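Local coordinates for beta-lactamase domain protein (Burkholderia ambifaria, PDB 5I0P) that binds two zinc ions and is probably a hydrolase of the metallo-beta-lactamase superfamily, at residues His81-Phe86 / Gly117-Arg122. Sequence-based numbering, arbitrary orientation.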
# COMPACT_ATOMS: atom_id res chain seq x y z
N HIS A 81 4.20 -9.74 -19.00
CA HIS A 81 4.01 -10.84 -18.07
C HIS A 81 2.52 -11.12 -17.82
O HIS A 81 2.11 -12.28 -17.69
CB HIS A 81 4.74 -10.56 -16.76
CG HIS A 81 6.24 -10.52 -16.89
ND1 HIS A 81 6.93 -11.21 -17.87
CD2 HIS A 81 7.19 -9.88 -16.15
CE1 HIS A 81 8.23 -10.99 -17.73
NE2 HIS A 81 8.41 -10.20 -16.70
N TRP A 82 1.69 -10.07 -17.77
CA TRP A 82 0.25 -10.30 -17.67
C TRP A 82 -0.25 -11.07 -18.88
O TRP A 82 -1.02 -12.04 -18.74
CB TRP A 82 -0.49 -8.96 -17.56
CG TRP A 82 -0.79 -8.50 -16.18
CD1 TRP A 82 -0.47 -7.29 -15.64
CD2 TRP A 82 -1.49 -9.23 -15.16
NE1 TRP A 82 -0.93 -7.22 -14.35
CE2 TRP A 82 -1.54 -8.40 -14.02
CE3 TRP A 82 -2.05 -10.52 -15.08
CZ2 TRP A 82 -2.18 -8.78 -12.83
CZ3 TRP A 82 -2.67 -10.91 -13.90
CH2 TRP A 82 -2.72 -10.04 -12.78
N GLU A 83 0.18 -10.67 -20.09
CA GLU A 83 -0.25 -11.39 -21.29
C GLU A 83 0.15 -12.85 -21.23
O GLU A 83 -0.62 -13.71 -21.66
CB GLU A 83 0.31 -10.74 -22.55
CG GLU A 83 -0.48 -9.50 -22.97
CD GLU A 83 -1.92 -9.82 -23.32
OE1 GLU A 83 -2.79 -9.02 -22.97
OE2 GLU A 83 -2.19 -10.89 -23.91
N GLN A 84 1.32 -13.14 -20.67
CA GLN A 84 1.74 -14.53 -20.50
C GLN A 84 0.87 -15.25 -19.48
O GLN A 84 0.55 -16.43 -19.66
CB GLN A 84 3.21 -14.58 -20.09
CG GLN A 84 4.19 -14.39 -21.23
CD GLN A 84 5.61 -14.09 -20.76
OE1 GLN A 84 5.89 -14.01 -19.55
NE2 GLN A 84 6.51 -13.92 -21.72
N ILE A 85 0.48 -14.56 -18.40
CA ILE A 85 -0.38 -15.21 -17.42
C ILE A 85 -1.77 -15.44 -18.00
O ILE A 85 -2.40 -16.48 -17.74
CB ILE A 85 -0.44 -14.39 -16.13
CG1 ILE A 85 0.78 -14.72 -15.24
CG2 ILE A 85 -1.81 -14.58 -15.41
CD1 ILE A 85 1.49 -13.52 -14.72
N PHE A 86 -2.26 -14.50 -18.81
CA PHE A 86 -3.53 -14.72 -19.50
C PHE A 86 -3.45 -15.95 -20.38
O PHE A 86 -4.40 -16.74 -20.46
CB PHE A 86 -3.89 -13.51 -20.36
CG PHE A 86 -4.02 -12.21 -19.61
CD1 PHE A 86 -4.34 -12.19 -18.25
CD2 PHE A 86 -3.86 -11.00 -20.28
CE1 PHE A 86 -4.49 -10.96 -17.57
CE2 PHE A 86 -4.02 -9.78 -19.62
CZ PHE A 86 -4.33 -9.76 -18.26
N GLY A 117 -9.36 -5.75 -20.69
CA GLY A 117 -9.01 -7.00 -21.32
C GLY A 117 -7.59 -7.11 -21.82
O GLY A 117 -7.31 -8.04 -22.59
N GLY A 118 -6.70 -6.21 -21.43
CA GLY A 118 -5.33 -6.33 -21.86
C GLY A 118 -5.18 -6.06 -23.35
O GLY A 118 -6.09 -5.54 -24.01
N ASP A 119 -4.03 -6.49 -23.89
CA ASP A 119 -3.69 -6.17 -25.27
C ASP A 119 -4.68 -6.76 -26.26
O ASP A 119 -4.93 -6.16 -27.31
CB ASP A 119 -2.27 -6.63 -25.56
CG ASP A 119 -1.24 -5.73 -24.89
OD1 ASP A 119 -1.61 -4.54 -24.61
OD2 ASP A 119 -0.11 -6.20 -24.60
N GLN A 120 -5.31 -7.88 -25.93
CA GLN A 120 -6.19 -8.50 -26.89
C GLN A 120 -7.67 -8.32 -26.55
O GLN A 120 -8.52 -8.97 -27.18
CB GLN A 120 -5.81 -9.97 -27.04
CG GLN A 120 -4.41 -10.12 -27.62
CD GLN A 120 -3.99 -11.56 -27.80
OE1 GLN A 120 -4.53 -12.46 -27.15
NE2 GLN A 120 -3.02 -11.80 -28.70
N GLY A 121 -8.00 -7.40 -25.63
CA GLY A 121 -9.39 -7.12 -25.30
C GLY A 121 -10.21 -8.35 -24.96
O GLY A 121 -11.24 -8.59 -25.58
N ARG A 122 -9.73 -9.16 -24.02
CA ARG A 122 -10.35 -10.45 -23.72
C ARG A 122 -11.60 -10.35 -22.85
O ARG A 122 -12.39 -11.30 -22.82
CB ARG A 122 -9.36 -11.36 -23.01
CG ARG A 122 -8.06 -11.59 -23.73
CD ARG A 122 -7.08 -12.19 -22.75
NE ARG A 122 -5.76 -12.22 -23.33
CZ ARG A 122 -5.13 -13.33 -23.68
NH1 ARG A 122 -5.69 -14.52 -23.49
NH2 ARG A 122 -3.92 -13.25 -24.23
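Glu83 of helix 76-88 reaches Asp119 and Arg122 of the loop that follows helix 111-115, giving one carboxylate oxygen to each. Its chain bends at chi2 (-62°), which turns CD back from a fully extended course. OE1 accepts the backbone N-H of Asp119 at 3.0 Å, the donor lying above the carboxylate plane and the bond well short of straight. OE2 takes NH2 of Arg122 in a salt bridge of 2.9 Å, met on its syn side and somewhat out of plane, with the carboxylate and guanidinium planes 39° apart. The two grips together should limit rotation of the carboxylate.

Arg122 runs extended from CG to NE and lays one face of its guanidinium over CB of Phe86, which sits above the group's centre, 3.5 Å from CZ. The aromatic ring itself is not stacked on it, for the two planes stand 52° apart and NE of Arg122 approaches CD2 of Phe86 obliquely at 3.8 Å. NH2 of Arg122 also forms a salt bridge with Asp87, so two acidic side chains of one helix share this nitrogen. The buried ring of Phe86 also rests on Trp113 and Leu114 and packs edge-to-face with Trp123.

Asp119 lays its own carboxylate near that of Glu83; Arg122 probably offsets part of the repulsion, and OD1 of Asp119 is bonded to NE1 of Trp113. OE1 of Glu83 also lies at the edge of the Phe86 ring, in its plane, and Gly118, at positive phi, has no room for a CB beside OE1 and CE2. Gly117 is the C-prime residue of the Schellman motif ending helix 111-115. This surface contact joins two successive beta-alpha-beta crossovers, 63-69 to 95-99 and 95-99 to 126-130, of the metallo-beta-lactamase fold.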